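PDB 3LNL: GTP cyclohydrolase 1 type 2 homolog from Staphylococcus aureus subsp. aureus, which is of unknown function but, as a member of the NIF3 family, binds a pair of zinc ions and assembles into a toroid-shaped hexamer capped by PII-like domains. Local coordinates for residues Met5-Leu10 against Val38-Val43; His16-Ser21 against Thr103-Asn108; Leu31-Glu36 against Pro70-Gly75; Thr45-Thr50 against Tyr334-Gly339; Thr64-His69 against Asn97-His102. The protein carries 2 engineered substitutions. All blocks are in the same frame, centred on the assembly; numbering follows the deposited sequence.

Overall arrangement
All five contacts lie in the NIF3 part of the chain, and three of them (3, 4 and 5) reach one sheet. Contact 5 joins its parallel strands 64-67 and 97-100. The centres of contacts 3 and 5 are about 8 Å apart, contact 3 reaching neighbouring strand 30-32. The centres of contacts 4 and 5 are about 9 Å apart, contact 4 bringing helix 336-350 to strand 43-46. Contacts 1 and 2 share helix 7-17, their centres about 19 Å apart; contact 1 packs on Thr-64 of strand 64-67. Along the chain contact 5 is nested inside the loops closed by contacts 2 and 4. Contacts 2 and 5 supply Asp-106 and His-68 to the same zinc, and His-69 of contact 5 binds the second.

Contact 1 (Met5-Leu10 against Val38-Val43); sequences MKIADL and VEVTGV
Val-40 is the side chain on which this contact turns, pointing from the loop before strand 43-46 at the start of helix 7-17. Its CB lies 3.6 Å from Met-5 CE. Branch CG1, anti to the backbone N (chi1 177°), lies against the same methyl, while CG2, beside the backbone N, also touches Met-5 CE and reaches across to Ile-7, 3.9 Å from CD1. The methionine crosses the valine obliquely: its chain is extended to SD and then bends at chi3 (75°), which turns the terminal methyl onto Val-40. The backbones themselves form a single beta bridge between Lys-6 and Glu-39. Val-40 N donates to Met-5 O at 2.9 Å in the carbonyl plane, and Ile-7 N donates to Val-38 O at 2.9 Å, nearly along the C=O axis. Lys-6 is the N-cap of the helix, and Lys-6 N donates a hydrogen bond to Asp-9 OD2 at 2.8 Å, on its anti lone pair, the half of a capping box in which the third helix residue reaches back. A water donates both to Met-5 O and to Val-40 O, so Met-5 O accepts two bonds. Further along the helix, Leu-10 CD2 meets Val-43 CG2 at 4.2 Å. Ile-7, Leu-10 and Val-40 all rest on Thr-64 of strand 64-67, and Phe-348 of helix 336-350 packs against Met-5 and Leu-10.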
# COMPACT_ATOMS: atom_id res chain seq x y z
N MET B 5 -25.07 -29.79 27.32
CA MET B 5 -24.45 -29.00 26.28
C MET B 5 -23.31 -28.14 26.84
O MET B 5 -23.52 -27.38 27.79
CB MET B 5 -25.52 -28.14 25.59
CG MET B 5 -24.99 -27.25 24.55
SD MET B 5 -26.22 -26.25 23.72
CE MET B 5 -26.53 -25.06 24.99
N LYS B 6 -22.12 -28.26 26.25
CA LYS B 6 -21.00 -27.37 26.56
C LYS B 6 -20.91 -26.22 25.55
O LYS B 6 -21.52 -26.28 24.48
CB LYS B 6 -19.66 -28.13 26.57
CG LYS B 6 -19.59 -29.25 27.62
CD LYS B 6 -18.30 -30.04 27.52
CE LYS B 6 -18.08 -30.99 28.68
NZ LYS B 6 -16.59 -31.25 28.87
N ILE B 7 -20.14 -25.18 25.87
CA ILE B 7 -19.96 -24.08 24.91
C ILE B 7 -19.52 -24.64 23.55
O ILE B 7 -19.99 -24.18 22.51
CB ILE B 7 -18.99 -23.00 25.44
CG1 ILE B 7 -19.66 -22.09 26.51
CG2 ILE B 7 -18.47 -22.12 24.24
CD1 ILE B 7 -20.73 -21.12 25.93
N ALA B 8 -18.62 -25.62 23.53
CA ALA B 8 -18.15 -26.22 22.28
C ALA B 8 -19.32 -26.80 21.44
O ALA B 8 -19.38 -26.59 20.24
CB ALA B 8 -17.08 -27.32 22.57
N ASP B 9 -20.27 -27.47 22.11
CA ASP B 9 -21.48 -28.01 21.46
C ASP B 9 -22.34 -26.87 20.92
O ASP B 9 -22.84 -26.93 19.79
CB ASP B 9 -22.32 -28.88 22.41
CG ASP B 9 -21.52 -29.99 23.03
OD1 ASP B 9 -21.15 -30.88 22.26
OD2 ASP B 9 -21.27 -29.98 24.27
N LEU B 10 -22.51 -25.82 21.71
CA LEU B 10 -23.31 -24.70 21.24
C LEU B 10 -22.66 -24.08 19.99
O LEU B 10 -23.35 -23.73 19.01
CB LEU B 10 -23.48 -23.66 22.32
CG LEU B 10 -24.27 -22.38 21.95
CD1 LEU B 10 -25.73 -22.70 21.46
CD2 LEU B 10 -24.32 -21.34 23.14
N VAL B 38 -17.00 -25.39 29.24
CA VAL B 38 -17.97 -25.08 30.27
C VAL B 38 -19.39 -25.43 29.86
O VAL B 38 -19.77 -25.23 28.74
CB VAL B 38 -17.85 -23.57 30.73
CG1 VAL B 38 -19.10 -23.10 31.41
CG2 VAL B 38 -16.64 -23.47 31.71
N GLU B 39 -20.17 -25.95 30.80
CA GLU B 39 -21.57 -26.33 30.56
C GLU B 39 -22.46 -25.06 30.47
O GLU B 39 -22.33 -24.19 31.30
CB GLU B 39 -22.00 -27.34 31.66
CG GLU B 39 -23.43 -27.68 31.63
CD GLU B 39 -23.85 -28.79 32.59
OE1 GLU B 39 -23.01 -29.56 33.14
OE2 GLU B 39 -25.09 -28.84 32.73
N VAL B 40 -23.32 -24.97 29.45
CA VAL B 40 -24.21 -23.82 29.25
C VAL B 40 -25.40 -23.90 30.19
O VAL B 40 -26.11 -24.90 30.20
CB VAL B 40 -24.73 -23.76 27.81
CG1 VAL B 40 -25.73 -22.59 27.61
CG2 VAL B 40 -23.55 -23.63 26.81
N THR B 41 -25.61 -22.86 30.99
CA THR B 41 -26.72 -22.88 31.94
C THR B 41 -27.93 -22.13 31.43
O THR B 41 -29.04 -22.33 31.91
CB THR B 41 -26.32 -22.21 33.30
OG1 THR B 41 -25.93 -20.85 33.06
CG2 THR B 41 -25.22 -23.02 34.03
N GLY B 42 -27.73 -21.29 30.41
CA GLY B 42 -28.81 -20.53 29.84
C GLY B 42 -28.20 -19.56 28.86
O GLY B 42 -27.02 -19.23 28.99
N VAL B 43 -29.01 -19.09 27.90
CA VAL B 43 -28.55 -18.17 26.85
C VAL B 43 -29.40 -16.86 26.79
O VAL B 43 -30.62 -16.91 26.68
CB VAL B 43 -28.54 -18.87 25.43
CG1 VAL B 43 -28.06 -17.89 24.28
CG2 VAL B 43 -27.68 -20.20 25.47
O HOH W 1 -25.82 -27.46 29.35

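Contact 2 (His16-Ser21 against Thr103-Asn108). With ZN (zinc ion), chain G.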
# COMPACT_ATOMS: atom_id res chain seq x y z
N HIS B 16 -23.38 -24.41 12.38
CA HIS B 16 -24.15 -25.18 11.41
C HIS B 16 -25.19 -24.27 10.74
O HIS B 16 -25.30 -24.25 9.53
CB HIS B 16 -24.81 -26.38 12.09
CG HIS B 16 -25.67 -27.19 11.18
ND1 HIS B 16 -25.15 -28.05 10.24
CD2 HIS B 16 -27.01 -27.22 11.02
CE1 HIS B 16 -26.13 -28.59 9.55
NE2 HIS B 16 -27.27 -28.09 9.99
N HIS B 17 -25.93 -23.49 11.53
CA HIS B 17 -27.02 -22.71 10.99
C HIS B 17 -26.62 -21.34 10.50
O HIS B 17 -27.27 -20.81 9.59
CB HIS B 17 -28.15 -22.61 12.02
CG HIS B 17 -28.82 -23.91 12.33
ND1 HIS B 17 -29.74 -24.51 11.50
CD2 HIS B 17 -28.72 -24.72 13.42
CE1 HIS B 17 -30.17 -25.64 12.05
NE2 HIS B 17 -29.56 -25.79 13.21
N VAL B 18 -25.55 -20.75 11.05
CA VAL B 18 -25.14 -19.38 10.71
C VAL B 18 -23.62 -19.36 10.63
O VAL B 18 -22.92 -18.91 11.56
CB VAL B 18 -25.62 -18.34 11.77
CG1 VAL B 18 -25.29 -16.88 11.34
CG2 VAL B 18 -27.14 -18.48 12.10
N PRO B 19 -23.09 -19.95 9.55
CA PRO B 19 -21.68 -20.33 9.56
C PRO B 19 -20.74 -19.16 9.83
O PRO B 19 -20.84 -18.13 9.14
CB PRO B 19 -21.43 -20.87 8.16
CG PRO B 19 -22.76 -21.16 7.59
CD PRO B 19 -23.83 -20.53 8.42
N PHE B 20 -19.81 -19.34 10.76
CA PHE B 20 -18.92 -18.26 11.13
C PHE B 20 -18.04 -17.83 9.94
O PHE B 20 -17.64 -16.67 9.86
CB PHE B 20 -18.11 -18.63 12.34
CG PHE B 20 -18.93 -18.63 13.59
CD1 PHE B 20 -19.48 -19.79 14.08
CD2 PHE B 20 -19.25 -17.43 14.20
CE1 PHE B 20 -20.27 -19.78 15.21
CE2 PHE B 20 -20.06 -17.39 15.33
CZ PHE B 20 -20.56 -18.57 15.85
N SER B 21 -17.81 -18.75 9.01
CA SER B 21 -17.02 -18.49 7.82
C SER B 21 -17.68 -17.47 6.86
O SER B 21 -17.02 -16.91 6.00
CB SER B 21 -16.76 -19.83 7.08
OG SER B 21 -17.94 -20.31 6.40
N THR B 103 -21.21 -10.29 11.45
CA THR B 103 -21.58 -10.18 10.05
C THR B 103 -22.07 -11.54 9.47
O THR B 103 -22.84 -11.51 8.55
CB THR B 103 -20.52 -9.53 9.15
OG1 THR B 103 -19.30 -10.29 9.21
CG2 THR B 103 -20.26 -8.05 9.56
N ASN B 104 -21.69 -12.70 10.03
CA ASN B 104 -22.39 -13.95 9.67
C ASN B 104 -23.91 -13.90 9.84
O ASN B 104 -24.67 -14.43 9.02
CB ASN B 104 -21.77 -15.24 10.30
CG ASN B 104 -21.64 -15.16 11.81
OD1 ASN B 104 -21.32 -14.10 12.38
ND2 ASN B 104 -21.91 -16.30 12.48
N LEU B 105 -24.39 -13.20 10.85
CA LEU B 105 -25.83 -13.04 11.01
C LEU B 105 -26.40 -11.95 10.10
O LEU B 105 -27.56 -12.05 9.72
CB LEU B 105 -26.16 -12.75 12.48
CG LEU B 105 -27.62 -12.91 12.89
CD1 LEU B 105 -28.05 -14.39 12.91
CD2 LEU B 105 -27.76 -12.22 14.29
N ASP B 106 -25.60 -10.93 9.75
CA ASP B 106 -26.03 -9.90 8.78
C ASP B 106 -26.29 -10.48 7.40
O ASP B 106 -27.13 -9.95 6.66
CB ASP B 106 -25.01 -8.74 8.66
CG ASP B 106 -25.05 -7.82 9.88
OD1 ASP B 106 -26.20 -7.43 10.24
OD2 ASP B 106 -23.96 -7.49 10.45
N VAL B 107 -25.58 -11.56 7.05
CA VAL B 107 -25.66 -12.11 5.71
C VAL B 107 -26.44 -13.43 5.62
O VAL B 107 -26.62 -14.00 4.54
CB VAL B 107 -24.27 -12.33 5.10
CG1 VAL B 107 -23.44 -10.99 5.11
CG2 VAL B 107 -23.54 -13.55 5.77
N ASN B 108 -26.98 -13.87 6.74
CA ASN B 108 -27.70 -15.14 6.78
C ASN B 108 -29.12 -15.01 6.21
O ASN B 108 -29.83 -14.03 6.53
CB ASN B 108 -27.79 -15.59 8.22
CG ASN B 108 -28.21 -17.01 8.33
OD1 ASN B 108 -29.41 -17.30 8.48
ND2 ASN B 108 -27.23 -17.93 8.22
ZN ZN G . -25.28 -6.00 11.64
O HOH W 2 -29.97 -19.77 9.72
O HOH W 3 -23.67 -5.02 12.55
O HOH W 4 -24.85 -4.34 10.26
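Two asparagine amides catch consecutive carbonyls just where helix 7-17 ends. Asn-104 ND2 donates to Val-18 O at 2.9 Å in a fairly straight bond (161°), with the oxygen in the plane of its amide but the donor standing well above the carbonyl plane. Asn-108 ND2 gives a longer bond, 3.2 Å to His-17 O, lying in the carbonyl plane on a lone pair. His-17 O is gripped twice, because a water donates to it at 2.9 Å and also to Asn-108 OD1 at 2.8 Å; that OD1 accepts from His-110 N as well, so the amide is fixed at both ends. Asn-104 holds its CG between the backbone N and the carbonyl carbon (chi1 54°), which brings its amide alongside the Phe-20 ring, planes 40° apart, with ND2 3.4 Å from CD2. Val-18 fits between the two asparagines: CG1 lies 3.4 Å from Asn-104 O and also meets Leu-105 CD1, while CG2 lies beside the amide of Asn-108. On the other side of the short helix 103-106, Asp-106 binds one zinc through both carboxylate oxygens, OD1 at 2.2 Å and OD2 at 2.3 Å. With His-68, Glu-333 and two waters it completes the coordination of one metal in the dinuclear zinc site of this NIF3 protein.

Contact 3 (Leu31-Glu36 against Pro70-Gly75). Engineered in segment 31-36: Glu-36 (natural residue Gly).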
# COMPACT_ATOMS: atom_id res chain seq x y z
N LEU B 31 -16.57 -17.43 19.65
CA LEU B 31 -16.40 -17.35 21.14
C LEU B 31 -15.33 -16.29 21.41
O LEU B 31 -14.18 -16.52 21.12
CB LEU B 31 -15.97 -18.70 21.72
CG LEU B 31 -15.80 -18.74 23.24
CD1 LEU B 31 -17.11 -18.40 23.92
CD2 LEU B 31 -15.23 -20.10 23.71
N LEU B 32 -15.72 -15.13 21.91
CA LEU B 32 -14.76 -14.04 22.14
C LEU B 32 -14.20 -14.13 23.55
O LEU B 32 -13.05 -13.77 23.80
CB LEU B 32 -15.42 -12.67 21.96
CG LEU B 32 -15.94 -12.38 20.51
CD1 LEU B 32 -16.25 -10.87 20.27
CD2 LEU B 32 -14.93 -12.95 19.45
N ILE B 33 -15.04 -14.52 24.50
CA ILE B 33 -14.66 -14.54 25.88
C ILE B 33 -15.31 -15.77 26.47
O ILE B 33 -16.54 -15.85 26.50
CB ILE B 33 -15.13 -13.31 26.69
CG1 ILE B 33 -14.53 -12.02 26.17
CG2 ILE B 33 -14.69 -13.49 28.20
CD1 ILE B 33 -15.23 -10.74 26.57
N GLY B 34 -14.50 -16.70 26.97
CA GLY B 34 -15.03 -17.84 27.68
C GLY B 34 -14.20 -19.11 27.59
O GLY B 34 -13.01 -19.09 27.31
N ASP B 35 -14.87 -20.24 27.82
CA ASP B 35 -14.25 -21.54 27.95
C ASP B 35 -15.14 -22.57 27.24
O ASP B 35 -16.28 -22.80 27.63
CB ASP B 35 -14.18 -21.88 29.43
CG ASP B 35 -13.44 -23.14 29.70
OD1 ASP B 35 -13.24 -23.97 28.78
OD2 ASP B 35 -12.94 -23.26 30.84
N GLU B 36 -14.60 -23.18 26.18
CA GLU B 36 -15.32 -24.18 25.36
C GLU B 36 -15.84 -25.37 26.18
O GLU B 36 -16.85 -26.00 25.83
CB GLU B 36 -14.36 -24.72 24.28
CG GLU B 36 -13.83 -23.63 23.31
CD GLU B 36 -14.61 -23.51 22.03
OE1 GLU B 36 -15.59 -24.25 21.80
OE2 GLU B 36 -14.23 -22.66 21.20
N PRO B 70 -19.56 -7.43 18.26
CA PRO B 70 -18.47 -8.05 19.01
C PRO B 70 -17.95 -7.06 20.06
O PRO B 70 -17.54 -5.95 19.76
CB PRO B 70 -17.43 -8.36 17.92
CG PRO B 70 -17.71 -7.43 16.85
CD PRO B 70 -19.16 -7.10 16.89
N LEU B 71 -17.95 -7.48 21.32
CA LEU B 71 -17.52 -6.61 22.39
C LEU B 71 -16.03 -6.30 22.23
O LEU B 71 -15.56 -5.22 22.62
CB LEU B 71 -17.77 -7.29 23.73
CG LEU B 71 -17.41 -6.57 25.02
CD1 LEU B 71 -18.22 -5.23 25.14
CD2 LEU B 71 -17.62 -7.47 26.23
N ILE B 72 -15.29 -7.28 21.73
CA ILE B 72 -13.88 -7.08 21.37
C ILE B 72 -13.84 -7.06 19.87
O ILE B 72 -14.25 -8.02 19.23
CB ILE B 72 -12.95 -8.18 21.90
CG1 ILE B 72 -13.00 -8.22 23.42
CG2 ILE B 72 -11.44 -7.95 21.38
CD1 ILE B 72 -12.32 -9.49 24.02
N PHE B 73 -13.45 -5.93 19.30
CA PHE B 73 -13.41 -5.82 17.85
C PHE B 73 -11.99 -5.64 17.42
O PHE B 73 -11.38 -6.59 16.94
CB PHE B 73 -14.34 -4.72 17.35
CG PHE B 73 -14.36 -4.60 15.88
CD1 PHE B 73 -14.67 -5.70 15.07
CD2 PHE B 73 -14.06 -3.39 15.27
CE1 PHE B 73 -14.68 -5.61 13.70
CE2 PHE B 73 -14.05 -3.27 13.84
CZ PHE B 73 -14.35 -4.38 13.07
N LYS B 74 -11.40 -4.48 17.63
CA LYS B 74 -9.97 -4.41 17.42
C LYS B 74 -9.35 -4.88 18.75
O LYS B 74 -9.90 -4.69 19.84
CB LYS B 74 -9.56 -3.00 16.96
CG LYS B 74 -10.30 -2.63 15.67
CD LYS B 74 -9.43 -1.92 14.62
CE LYS B 74 -10.04 -2.00 13.19
NZ LYS B 74 -11.31 -1.19 13.01
N GLY B 75 -8.23 -5.54 18.70
CA GLY B 75 -7.79 -6.14 19.92
C GLY B 75 -7.72 -5.18 21.13
O GLY B 75 -7.43 -3.98 21.00
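Ile-72 O is the best-held polar atom of this apolar contact: it accepts a hydrogen bond from Asn-28 ND2, and Leu-32 CD1 lies against it at 3.6 Å. The same methyl touches Pro-70 CB at 3.6 Å, and the two side chains run alongside one another in the same direction. No hydrogen bond joins the two segments. Opposite Leu-98 of strand 97-100 stand two residues, Leu-32 and Ile-33, in a classic beta bulge that turns two successive side chains toward the loop 70-75. Ile-33 keeps CG1 beside its backbone N (chi1 -62°) and crosses Ile-72 at about a right angle, CG1 to CD1 4.0 Å. Its tip, CD1, meets Leu-71 CD2 obliquely at 4.1 Å. Helix 83-93 covers this patch, with Leu-91 touching both Ile-33 and Leu-71. At the subunit interface Ile-33 and Gly-34 pair in parallel with a strand of a second subunit, carrying the sheet across, while Ile-72 packs on Val-76 of that subunit.

Contact 4 (Thr45-Thr50 against Tyr334-Gly339); sequences TALDCT and YVMKEG
Lys-337 lies along the backbone at the end of strand 43-46, with its aliphatic chain, rather than its charge, doing the touching. CG, beside its own backbone N (chi1 -63°), comes 3.7 Å from Leu-47 N, and CD lies 3.8 Å from Ala-46 CA. The chain then bends at chi3, and NZ is hydrogen-bonded to Ser-360 O. Met-336 approaches the same peptide with a curled chain, its CG set between the backbone N and the carbonyl carbon, and two further bends bring SD and CE each to 3.4 Å from Ala-46 O. Here helix 336-350, from the C-terminal part of the chain, is laid against the end of strand 43-46, in the sheet that strand 357-359 borders, next to the zinc site: Met-336 also touches His-68, and Leu-47 touches His-69. The polar link is made by Thr-45. Its OG1, turned between the backbone N and the carbonyl carbon (chi1 70°), donates to Lys-337 O at 2.7 Å from above the carbonyl plane, off the lone pairs. Leu-47 extends CG anti to its backbone N and sets CD2 3.8 Å from Tyr-334 N and 4.2 Å from Tyr-334 CB. The tyrosine ring leads away from this contact, its OH bonded to Leu-265 O.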
# COMPACT_ATOMS: atom_id res chain seq x y z
N THR B 45 -29.68 -13.44 24.55
CA THR B 45 -29.32 -12.72 23.32
C THR B 45 -29.31 -11.18 23.49
O THR B 45 -30.07 -10.63 24.28
CB THR B 45 -30.24 -13.10 22.13
OG1 THR B 45 -31.57 -12.59 22.35
CG2 THR B 45 -30.26 -14.65 21.94
N ALA B 46 -28.41 -10.52 22.75
CA ALA B 46 -28.16 -9.11 22.94
C ALA B 46 -27.70 -8.50 21.60
O ALA B 46 -27.17 -9.23 20.75
CB ALA B 46 -27.09 -8.93 24.01
N LEU B 47 -27.89 -7.18 21.43
CA LEU B 47 -27.28 -6.50 20.31
C LEU B 47 -25.84 -6.13 20.68
O LEU B 47 -24.87 -6.54 19.99
CB LEU B 47 -28.10 -5.24 19.92
CG LEU B 47 -27.53 -4.26 18.91
CD1 LEU B 47 -27.25 -5.02 17.58
CD2 LEU B 47 -28.45 -3.03 18.69
N ASP B 48 -25.70 -5.37 21.76
CA ASP B 48 -24.45 -4.97 22.32
C ASP B 48 -24.42 -5.54 23.74
O ASP B 48 -25.42 -5.39 24.49
CB ASP B 48 -24.35 -3.45 22.43
CG ASP B 48 -24.08 -2.78 21.07
OD1 ASP B 48 -23.03 -3.06 20.50
OD2 ASP B 48 -24.91 -1.98 20.63
N CYS B 49 -23.28 -6.14 24.09
CA CYS B 49 -23.09 -6.71 25.44
C CYS B 49 -22.59 -5.62 26.37
O CYS B 49 -21.38 -5.46 26.53
CB CYS B 49 -22.09 -7.83 25.41
SG CYS B 49 -21.94 -8.62 27.05
N THR B 50 -23.51 -4.79 26.90
CA THR B 50 -23.16 -3.71 27.79
C THR B 50 -23.07 -4.27 29.23
O THR B 50 -23.43 -5.46 29.50
CB THR B 50 -24.23 -2.63 27.79
OG1 THR B 50 -25.43 -3.17 28.34
CG2 THR B 50 -24.48 -2.10 26.34
N TYR B 334 -31.59 -4.08 16.82
CA TYR B 334 -32.03 -4.74 18.07
C TYR B 334 -33.06 -5.81 17.85
O TYR B 334 -33.27 -6.64 18.72
CB TYR B 334 -32.60 -3.73 19.10
CG TYR B 334 -34.02 -3.35 18.78
CD1 TYR B 334 -35.06 -4.10 19.28
CD2 TYR B 334 -34.34 -2.27 17.93
CE1 TYR B 334 -36.39 -3.82 18.97
CE2 TYR B 334 -35.70 -1.94 17.64
CZ TYR B 334 -36.71 -2.73 18.16
OH TYR B 334 -38.03 -2.50 17.88
N VAL B 335 -33.70 -5.83 16.67
CA VAL B 335 -34.65 -6.88 16.35
C VAL B 335 -34.00 -8.25 16.40
O VAL B 335 -34.70 -9.24 16.47
CB VAL B 335 -35.35 -6.70 14.92
CG1 VAL B 335 -36.16 -5.39 14.89
CG2 VAL B 335 -34.32 -6.74 13.78
N MET B 336 -32.68 -8.35 16.30
CA MET B 336 -32.08 -9.69 16.30
C MET B 336 -32.11 -10.37 17.68
O MET B 336 -31.81 -11.55 17.78
CB MET B 336 -30.69 -9.76 15.66
CG MET B 336 -29.59 -8.90 16.22
SD MET B 336 -29.18 -9.06 17.98
CE MET B 336 -28.54 -10.77 17.99
N LYS B 337 -32.44 -9.66 18.75
CA LYS B 337 -32.44 -10.30 20.05
C LYS B 337 -33.59 -11.31 20.09
O LYS B 337 -33.40 -12.49 20.33
CB LYS B 337 -32.59 -9.26 21.19
CG LYS B 337 -31.43 -8.24 21.27
CD LYS B 337 -31.50 -7.33 22.45
CE LYS B 337 -32.81 -6.46 22.41
NZ LYS B 337 -32.74 -5.52 23.53
N GLU B 338 -34.81 -10.83 19.85
CA GLU B 338 -35.96 -11.72 19.75
C GLU B 338 -35.84 -12.64 18.55
O GLU B 338 -36.19 -13.81 18.63
CB GLU B 338 -37.29 -10.95 19.64
CG GLU B 338 -37.67 -10.15 20.91
CD GLU B 338 -38.08 -11.00 22.12
OE1 GLU B 338 -38.28 -10.38 23.19
OE2 GLU B 338 -38.18 -12.24 22.02
N GLY B 339 -35.31 -12.15 17.44
CA GLY B 339 -35.20 -13.01 16.27
C GLY B 339 -34.25 -14.17 16.50
O GLY B 339 -34.51 -15.30 16.09

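Contact 5 (Thr64-His69 against Asn97-His102). With ZN (zinc ion), chain G; ZN (zinc ion), chain F.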
# COMPACT_ATOMS: atom_id res chain seq x y z
N THR B 64 -24.13 -17.68 29.42
CA THR B 64 -23.79 -17.50 28.01
C THR B 64 -24.58 -16.34 27.43
O THR B 64 -25.83 -16.30 27.57
CB THR B 64 -24.06 -18.79 27.20
OG1 THR B 64 -23.36 -19.86 27.82
CG2 THR B 64 -23.64 -18.67 25.70
N ILE B 65 -23.84 -15.42 26.79
CA ILE B 65 -24.42 -14.30 26.09
C ILE B 65 -24.02 -14.44 24.65
O ILE B 65 -22.83 -14.66 24.37
CB ILE B 65 -23.99 -12.92 26.66
CG1 ILE B 65 -24.44 -12.83 28.13
CG2 ILE B 65 -24.54 -11.69 25.81
CD1 ILE B 65 -23.87 -11.64 28.94
N ILE B 66 -25.00 -14.36 23.75
CA ILE B 66 -24.73 -14.22 22.34
C ILE B 66 -25.14 -12.79 21.87
O ILE B 66 -26.33 -12.43 21.89
CB ILE B 66 -25.52 -15.22 21.49
CG1 ILE B 66 -25.22 -16.66 21.89
CG2 ILE B 66 -25.11 -15.01 19.95
CD1 ILE B 66 -26.08 -17.72 21.17
N SER B 67 -24.16 -12.00 21.46
CA SER B 67 -24.42 -10.66 20.99
C SER B 67 -24.24 -10.62 19.48
O SER B 67 -23.60 -11.51 18.90
CB SER B 67 -23.49 -9.63 21.67
OG SER B 67 -22.13 -9.76 21.21
N HIS B 68 -24.83 -9.60 18.84
CA HIS B 68 -24.57 -9.34 17.45
C HIS B 68 -23.22 -8.61 17.32
O HIS B 68 -22.31 -9.09 16.65
CB HIS B 68 -25.68 -8.50 16.83
CG HIS B 68 -25.50 -8.24 15.38
ND1 HIS B 68 -25.12 -9.22 14.49
CD2 HIS B 68 -25.65 -7.12 14.65
CE1 HIS B 68 -25.10 -8.72 13.27
NE2 HIS B 68 -25.31 -7.41 13.34
N HIS B 69 -23.08 -7.50 18.01
CA HIS B 69 -21.87 -6.71 17.91
C HIS B 69 -20.78 -7.35 18.78
O HIS B 69 -21.04 -7.72 19.92
CB HIS B 69 -22.11 -5.28 18.32
CG HIS B 69 -22.98 -4.52 17.36
ND1 HIS B 69 -23.77 -3.47 17.77
CD2 HIS B 69 -23.18 -4.65 16.04
CE1 HIS B 69 -24.42 -2.98 16.73
NE2 HIS B 69 -24.02 -3.63 15.65
N ASN B 97 -19.69 -16.59 29.44
CA ASN B 97 -19.17 -16.75 28.12
C ASN B 97 -19.91 -15.83 27.14
O ASN B 97 -21.13 -15.73 27.18
CB ASN B 97 -19.37 -18.20 27.68
CG ASN B 97 -18.86 -19.19 28.67
OD1 ASN B 97 -17.65 -19.38 28.75
ND2 ASN B 97 -19.76 -19.82 29.43
N LEU B 98 -19.17 -15.24 26.21
CA LEU B 98 -19.70 -14.28 25.26
C LEU B 98 -19.32 -14.73 23.86
O LEU B 98 -18.14 -14.81 23.53
CB LEU B 98 -19.14 -12.85 25.52
CG LEU B 98 -19.60 -11.81 24.47
CD1 LEU B 98 -21.18 -11.64 24.49
CD2 LEU B 98 -18.91 -10.46 24.64
N ILE B 99 -20.34 -14.96 23.05
CA ILE B 99 -20.17 -15.32 21.63
C ILE B 99 -20.73 -14.18 20.78
O ILE B 99 -21.78 -13.63 21.09
CB ILE B 99 -20.99 -16.62 21.32
CG1 ILE B 99 -20.41 -17.81 22.13
CG2 ILE B 99 -21.11 -16.88 19.78
CD1 ILE B 99 -21.44 -19.05 22.27
N ALA B 100 -20.01 -13.81 19.72
CA ALA B 100 -20.46 -12.81 18.81
C ALA B 100 -20.87 -13.48 17.50
O ALA B 100 -20.08 -14.20 16.85
CB ALA B 100 -19.34 -11.77 18.49
N MET B 101 -22.11 -13.23 17.11
CA MET B 101 -22.61 -13.63 15.79
C MET B 101 -22.87 -12.34 15.06
O MET B 101 -24.01 -11.79 15.10
CB MET B 101 -23.88 -14.49 15.96
CG MET B 101 -23.59 -15.89 16.59
SD MET B 101 -25.14 -16.78 16.78
CE MET B 101 -25.34 -17.42 15.08
N HIS B 102 -21.80 -11.84 14.39
CA HIS B 102 -21.84 -10.51 13.83
C HIS B 102 -22.17 -10.54 12.35
O HIS B 102 -23.31 -10.87 12.01
CB HIS B 102 -20.58 -9.72 14.14
CG HIS B 102 -20.72 -8.27 13.83
ND1 HIS B 102 -19.67 -7.51 13.35
CD2 HIS B 102 -21.80 -7.46 13.87
CE1 HIS B 102 -20.10 -6.27 13.15
NE2 HIS B 102 -21.40 -6.22 13.44
ZN ZN G . -25.28 -6.00 11.64
ZN ZN F . -24.27 -3.17 13.48
O HOH W 3 -23.67 -5.02 12.55
O HOH W 5 -22.09 -2.65 13.62
O HOH W 6 -23.95 -2.53 11.37
O HOH W 4 -24.85 -4.34 10.26
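Strands 64-67 and 97-100 run parallel, 20° apart, and form the tight part, sewn by four nearly axial backbone bonds, from Ile-65 N to Asn-97 O (2.8 Å) through to Met-101 N to Ser-67 O (2.9 Å). Side chains close both faces: Ile-65 CG2 meets Leu-98 CD1 at 3.6 Å on one, Ile-66 CG2 meets Met-101 SD at 3.6 Å on the other. Past the strands this packing gives way to an end of metal and water, where three histidines gather. His-68 ND1 donates in its ring plane to a lone pair of Met-101 O (2.9 Å), which helps fix the ring's rotation, with NE2 bound to one zinc at 2.2 Å. His-102 turns its edge to the His-68 face, planes 65° apart, with ND1 bonded to Asp-27 and NE2 2.7 Å from the water that bridges both zincs. His-69 NE2 binds the second zinc at 2.2 Å, with its ND1 bonded to Asp-48 OD1. Helices 7-17 and 336-350 cover the Ile-66 and Ile-99 face, while strand 43-46 flanks 64-67 and strand 30-32 flanks 97-100.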